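PDB 6WCI: cysteine desulfurase from Stenotrophomonas maltophilia, which probably removes sulfur from L-cysteine to give L-alanine, using pyridoxal 5'-phosphate and passing the sulfur to a carrier. Local coordinates for residues B[28-33]-B[408-413]; B[327-332]-B[349-354]. All coordinates share one frame; numbering follows the deposited sequence. Where two conformers were deposited one is given.

Interaction 1 (B[28-33]-B[408-413]). With SO4 (sulfate ion), chain E.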
loop_
_atom_site.group_PDB
_atom_site.type_symbol
_atom_site.label_atom_id
_atom_site.label_comp_id
_atom_site.label_asym_id
_atom_site.label_seq_id
_atom_site.Cartn_x
_atom_site.Cartn_y
_atom_site.Cartn_z
ATOM N N ARG B 28 -6.729 19.840 -25.841
ATOM C CA ARG B 28 -5.400 19.976 -25.266
ATOM C C ARG B 28 -5.270 19.171 -23.980
ATOM O O ARG B 28 -4.188 18.654 -23.690
ATOM C CB ARG B 28 -5.093 21.451 -25.018
ATOM C CG ARG B 28 -3.844 21.706 -24.195
ATOM C CD ARG B 28 -2.573 21.410 -24.988
ATOM N NE ARG B 28 -1.396 21.503 -24.133
ATOM C CZ ARG B 28 -1.005 20.540 -23.318
ATOM N NH1 ARG B 28 -1.705 19.415 -23.248
ATOM N NH2 ARG B 28 0.076 20.701 -22.568
ATOM N N VAL B 29 -6.363 19.026 -23.218
ATOM C CA VAL B 29 -6.307 18.247 -21.977
ATOM C C VAL B 29 -6.022 16.778 -22.274
ATOM O O VAL B 29 -5.175 16.153 -21.624
ATOM C CB VAL B 29 -7.609 18.414 -21.168
ATOM C CG1 VAL B 29 -7.589 17.514 -19.932
ATOM C CG2 VAL B 29 -7.816 19.868 -20.757
ATOM N N ARG B 30 -6.720 16.209 -23.261
ATOM C CA ARG B 30 -6.512 14.812 -23.642
ATOM C C ARG B 30 -5.070 14.532 -24.076
ATOM O O ARG B 30 -4.589 13.405 -23.926
ATOM C CB ARG B 30 -7.484 14.434 -24.768
ATOM C CG ARG B 30 -7.157 13.120 -25.495
ATOM C CD ARG B 30 -8.164 12.765 -26.599
ATOM N NE ARG B 30 -7.790 11.513 -27.248
ATOM C CZ ARG B 30 -8.270 10.314 -26.939
ATOM N NH1 ARG B 30 -9.196 10.160 -25.986
ATOM N NH2 ARG B 30 -7.832 9.260 -27.612
ATOM N N LEU B 31 -4.376 15.521 -24.638
ATOM C CA LEU B 31 -2.994 15.282 -25.056
ATOM C C LEU B 31 -2.048 15.101 -23.876
ATOM O O LEU B 31 -0.919 14.632 -24.069
ATOM C CB LEU B 31 -2.496 16.425 -25.938
ATOM C CG LEU B 31 -3.289 16.690 -27.220
ATOM C CD1 LEU B 31 -2.640 17.812 -28.015
ATOM C CD2 LEU B 31 -3.408 15.430 -28.059
ATOM N N ASP B 32 -2.481 15.454 -22.666
ATOM C CA ASP B 32 -1.667 15.222 -21.480
ATOM C C ASP B 32 -1.541 13.752 -21.126
ATOM O O ASP B 32 -0.708 13.414 -20.283
ATOM C CB ASP B 32 -2.255 15.962 -20.279
ATOM C CG ASP B 32 -1.906 17.423 -20.278
ATOM O OD1 ASP B 32 -0.867 17.779 -20.864
ATOM O OD2 ASP B 32 -2.674 18.213 -19.699
ATOM N N PHE B 33 -2.345 12.880 -21.732
ATOM C CA PHE B 33 -2.436 11.476 -21.343
ATOM C C PHE B 33 -1.757 10.615 -22.397
ATOM O O PHE B 33 -2.388 10.234 -23.390
ATOM C CB PHE B 33 -3.905 11.074 -21.167
ATOM C CG PHE B 33 -4.590 11.784 -20.024
ATOM C CD1 PHE B 33 -5.070 13.081 -20.178
ATOM C CD2 PHE B 33 -4.749 11.154 -18.794
ATOM C CE1 PHE B 33 -5.702 13.742 -19.119
ATOM C CE2 PHE B 33 -5.386 11.799 -17.727
ATOM C CZ PHE B 33 -5.862 13.092 -17.887
ATOM N N HIS B 408 -16.206 12.901 -28.049
ATOM C CA HIS B 408 -17.448 12.582 -28.752
ATOM C C HIS B 408 -17.187 11.706 -29.968
ATOM O O HIS B 408 -18.006 10.838 -30.296
ATOM C CB HIS B 408 -18.158 13.869 -29.160
ATOM C CG HIS B 408 -18.676 14.655 -27.999
ATOM N ND1 HIS B 408 -19.714 14.211 -27.206
ATOM C CD2 HIS B 408 -18.295 15.849 -27.486
ATOM C CE1 HIS B 408 -19.949 15.096 -26.254
ATOM N NE2 HIS B 408 -19.101 16.099 -26.400
ATOM N N ALA B 409 -16.037 11.902 -30.620
ATOM C CA ALA B 409 -15.646 11.053 -31.738
ATOM C C ALA B 409 -15.498 9.601 -31.302
ATOM O O ALA B 409 -15.980 8.686 -31.981
ATOM C CB ALA B 409 -14.346 11.572 -32.350
ATOM N N GLU B 410 -14.826 9.367 -30.165
ATOM C CA GLU B 410 -14.727 8.009 -29.641
ATOM C C GLU B 410 -16.102 7.411 -29.385
ATOM O O GLU B 410 -16.328 6.227 -29.657
ATOM C CB GLU B 410 -13.909 7.991 -28.350
ATOM C CG GLU B 410 -12.399 8.060 -28.553
ATOM C CD GLU B 410 -11.688 8.168 -27.229
ATOM O OE1 GLU B 410 -12.365 8.566 -26.255
ATOM O OE2 GLU B 410 -10.478 7.846 -27.153
ATOM N N ILE B 411 -17.021 8.206 -28.830
ATOM C CA ILE B 411 -18.392 7.734 -28.621
ATOM C C ILE B 411 -18.974 7.208 -29.928
ATOM O O ILE B 411 -19.561 6.121 -29.974
ATOM C CB ILE B 411 -19.269 8.854 -28.029
ATOM C CG1 ILE B 411 -18.867 9.151 -26.583
ATOM C CG2 ILE B 411 -20.760 8.468 -28.089
ATOM C CD1 ILE B 411 -19.467 10.423 -26.025
ATOM N N GLU B 412 -18.792 7.961 -31.016
ATOM C CA GLU B 412 -19.347 7.529 -32.299
ATOM C C GLU B 412 -18.634 6.282 -32.811
ATOM O O GLU B 412 -19.286 5.344 -33.282
ATOM C CB GLU B 412 -19.270 8.663 -33.323
ATOM C CG GLU B 412 -20.154 9.870 -32.999
ATOM C CD GLU B 412 -21.651 9.556 -33.045
ATOM O OE1 GLU B 412 -22.434 10.286 -32.402
ATOM O OE2 GLU B 412 -22.047 8.582 -33.718
ATOM N N ARG B 413 -17.298 6.244 -32.703
ATOM C CA ARG B 413 -16.545 5.040 -33.053
ATOM C C ARG B 413 -17.019 3.837 -32.245
ATOM O O ARG B 413 -17.052 2.711 -32.753
ATOM C CB ARG B 413 -15.049 5.262 -32.814
ATOM C CG ARG B 413 -14.405 6.339 -33.668
ATOM C CD ARG B 413 -12.888 6.316 -33.499
ATOM N NE ARG B 413 -12.360 4.963 -33.665
ATOM C CZ ARG B 413 -12.120 4.401 -34.844
ATOM N NH1 ARG B 413 -12.349 5.081 -35.956
ATOM N NH2 ARG B 413 -11.649 3.163 -34.912
HETATM S S SO4 E . -14.598 16.358 -28.427
HETATM O O1 SO4 E . -13.183 16.562 -28.131
HETATM O O2 SO4 E . -15.165 15.407 -27.479
HETATM O O3 SO4 E . -14.748 15.809 -29.779
HETATM O O4 SO4 E . -15.275 17.646 -28.288
#
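Arg30 and Glu410 reach for each other from opposite directions and form the salt bridge that joins the N-terminal helix 26-30 to the first turns of the C-terminal helix 408-422. The backbones stay far apart, 12.2 Å between Arg30 CA and Glu410 CA, and long side chains close the gap. Arg30 has CG anti to its own N (chi1 166°) and runs fully extended to NE, which carries the guanidinium out to the acid. Glu410 OE2 approaches the guanidinium obliquely, 2.9 Å from Arg30 NH1 and 3.0 Å from Arg30 NH2. The guanidinium and carboxylate planes are 86° apart, and only OE2 is used; shared between two nitrogens, it receives two bent, weak hydrogen bonds. Glu410 OE1 turns instead to Asn406 ND2, while Arg30 NH1 is also bonded to Tyr405 O; both groups are thus tied to the loop leading into the helix. At that helix's start, His408 N gives a straight hydrogen bond of 2.8 Å to O2 of a sulfate ion, probably from the crystallisation liquor, which Arg324 also binds. Within 28-33 a second salt bridge joins Arg28 NH1 to Asp32 OD1 at 3.0 Å, the nitrogen lying above the carboxylate plane. With such bent hydrogen bonds, the link between Arg30 and the largely buried Glu410 probably owes more to charge attraction than to directional bonding.

Interaction 2 (B[327-332]-B[349-354])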
loop_
_atom_site.group_PDB
_atom_site.type_symbol
_atom_site.label_atom_id
_atom_site.label_comp_id
_atom_site.label_asym_id
_atom_site.label_seq_id
_atom_site.Cartn_x
_atom_site.Cartn_y
_atom_site.Cartn_z
ATOM N N GLU B 327 -21.874 16.001 -20.567
ATOM C CA GLU B 327 -22.069 16.066 -22.014
ATOM C C GLU B 327 -21.730 14.728 -22.664
ATOM O O GLU B 327 -22.519 14.184 -23.440
ATOM C CB GLU B 327 -21.224 17.193 -22.611
ATOM C CG GLU B 327 -21.395 17.396 -24.108
ATOM C CD GLU B 327 -20.474 18.474 -24.657
ATOM O OE1 GLU B 327 -19.771 19.126 -23.860
ATOM O OE2 GLU B 327 -20.452 18.674 -25.890
ATOM N N LEU B 328 -20.564 14.164 -22.326
ATOM C CA LEU B 328 -20.204 12.854 -22.861
ATOM C C LEU B 328 -21.250 11.800 -22.504
ATOM O O LEU B 328 -21.657 11.007 -23.362
ATOM C CB LEU B 328 -18.820 12.451 -22.356
ATOM C CG LEU B 328 -17.653 13.333 -22.836
ATOM C CD1 LEU B 328 -16.385 13.074 -22.012
ATOM C CD2 LEU B 328 -17.377 13.157 -24.340
ATOM N N LEU B 329 -21.718 11.797 -21.252
ATOM C CA LEU B 329 -22.752 10.849 -20.851
ATOM C C LEU B 329 -24.014 11.025 -21.690
ATOM O O LEU B 329 -24.548 10.056 -22.242
ATOM C CB LEU B 329 -23.083 11.008 -19.362
ATOM C CG LEU B 329 -24.321 10.208 -18.952
ATOM C CD1 LEU B 329 -24.077 8.723 -19.158
ATOM C CD2 LEU B 329 -24.789 10.497 -17.515
ATOM N N ALA B 330 -24.496 12.267 -21.801
ATOM C CA ALA B 330 -25.736 12.523 -22.528
ATOM C C ALA B 330 -25.620 12.108 -23.989
ATOM O O ALA B 330 -26.542 11.499 -24.541
ATOM C CB ALA B 330 -26.111 13.998 -22.411
ATOM N N HIS B 331 -24.495 12.425 -24.634
ATOM C CA HIS B 331 -24.280 11.964 -26.003
ATOM C C HIS B 331 -24.244 10.441 -26.057
ATOM O O HIS B 331 -24.924 9.818 -26.880
ATOM C CB HIS B 331 -22.989 12.570 -26.568
ATOM C CG HIS B 331 -22.643 12.107 -27.954
ATOM N ND1 HIS B 331 -21.401 12.316 -28.518
ATOM C CD2 HIS B 331 -23.371 11.452 -28.889
ATOM C CE1 HIS B 331 -21.378 11.804 -29.735
ATOM N NE2 HIS B 331 -22.560 11.269 -29.982
ATOM N N PHE B 332 -23.473 9.822 -25.159
ATOM C CA PHE B 332 -23.345 8.369 -25.169
ATOM C C PHE B 332 -24.671 7.691 -24.858
ATOM O O PHE B 332 -24.973 6.627 -25.408
ATOM C CB PHE B 332 -22.279 7.934 -24.161
ATOM C CG PHE B 332 -22.070 6.449 -24.098
ATOM C CD1 PHE B 332 -22.860 5.652 -23.286
ATOM C CD2 PHE B 332 -21.071 5.849 -24.842
ATOM C CE1 PHE B 332 -22.660 4.283 -23.229
ATOM C CE2 PHE B 332 -20.868 4.483 -24.785
ATOM C CZ PHE B 332 -21.655 3.701 -23.981
ATOM N N PRO B 349 -31.989 9.956 -11.591
ATOM C CA PRO B 349 -32.015 11.347 -12.071
ATOM C C PRO B 349 -30.643 11.987 -12.245
ATOM O O PRO B 349 -30.337 12.482 -13.336
ATOM C CB PRO B 349 -32.837 12.061 -10.995
ATOM C CG PRO B 349 -33.799 11.014 -10.548
ATOM C CD PRO B 349 -33.011 9.724 -10.556
ATOM N N GLU B 350 -29.812 12.007 -11.201
ATOM C CA GLU B 350 -28.453 12.517 -11.326
ATOM C C GLU B 350 -27.478 11.346 -11.360
ATOM O O GLU B 350 -27.596 10.402 -10.575
ATOM C CB GLU B 350 -28.086 13.477 -10.189
ATOM C CG GLU B 350 -26.683 14.068 -10.383
ATOM C CD GLU B 350 -26.290 15.128 -9.363
ATOM O OE1 GLU B 350 -26.771 15.080 -8.210
ATOM O OE2 GLU B 350 -25.480 16.013 -9.729
ATOM N N LYS B 351 -26.511 11.418 -12.268
ATOM C CA LYS B 351 -25.710 10.255 -12.614
ATOM C C LYS B 351 -24.327 10.699 -13.077
ATOM O O LYS B 351 -24.187 11.746 -13.715
ATOM C CB LYS B 351 -26.432 9.455 -13.708
ATOM C CG LYS B 351 -26.043 8.001 -13.846
ATOM C CD LYS B 351 -26.823 7.359 -14.989
ATOM C CE LYS B 351 -25.891 6.653 -15.936
ATOM N NZ LYS B 351 -26.207 5.216 -16.134
ATOM N N ALA B 352 -23.308 9.909 -12.739
ATOM C CA ALA B 352 -21.983 10.077 -13.323
ATOM C C ALA B 352 -21.888 9.285 -14.627
ATOM O O ALA B 352 -22.728 8.435 -14.924
ATOM C CB ALA B 352 -20.896 9.633 -12.337
ATOM N N ALA B 353 -20.829 9.547 -15.406
ATOM C CA ALA B 353 -20.713 9.004 -16.765
ATOM C C ALA B 353 -20.344 7.515 -16.767
ATOM O O ALA B 353 -19.367 7.080 -17.375
ATOM C CB ALA B 353 -19.704 9.808 -17.580
ATOM N N VAL B 354 -21.184 6.718 -16.114
ATOM C CA VAL B 354 -21.029 5.268 -16.061
ATOM C C VAL B 354 -22.321 4.645 -16.570
ATOM O O VAL B 354 -23.406 4.988 -16.092
ATOM C CB VAL B 354 -20.700 4.789 -14.632
ATOM C CG1 VAL B 354 -20.693 3.269 -14.551
ATOM C CG2 VAL B 354 -19.367 5.368 -14.177
#
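Leu329, on helix 318-336, packs against the connection between antiparallel neighbours 342-345 and 354-359 of the mixed sheet in this class-V aminotransferase-like fold. The helix lies before both strands in the chain, and the contact presses it against the last residues of the loop, where Ala353 is the centre of an inverse gamma turn with Val354 N bonded back to Ala352 O. At the base of the leucine, CB rests 4.0 Å from Ala353 CB, where the two backbones approach most closely. CG stands anti to the backbone N (chi1 170°), and the side chain forks from there over the loop. One methyl, CD1, lies 4.1 Å from Ala353 CA and also touches the CE methylene of Lys351, with Leu329 CD1 to Lys351 CE at 4.2 Å. The other, CD2, faces backbone oxygens, 3.9 Å from Ala352 O and 4.0 Å from Lys351 O. No hydrogen bond crosses between 327-332 and 349-354; the contact is van der Waals packing on a polar backbone. Leu329 also touches Val355, the next strand residue, and Phe332, one turn on along the helix, packs on that same valine. Lys351 gives the leucine its CE while its ammonium turns back to its own loop, with a further bond to Gly346 O. Lys351 NZ reaches Val354 O at 2.8 Å, lying in that carbonyl's plane with a C=O...N angle of 153°.

Interaction 2 is nested within the long chain loop closed by interaction 1, and their centres lie about 16 Å apart. Helices 318-336 and 408-422 connect them: Glu412 OE1 and His331 NE2 are 2.6 Å apart, and His408 ND1 and His331 ND1 2.9 Å, both probable hydrogen bonds, while Ile411 packs on Leu328. Neither contact is wholly core or wholly surface. Interaction 1, farther from the chain's centre, spans a wide gap between terminal helices with opposite charges; interaction 2 brings a helix and a strand-connecting loop together, a leucine packing on an alanine and on backbone, without a hydrogen bond. Helix 318-336 thus has the loop at Leu329 and the C-terminal helix at Leu328 and His331.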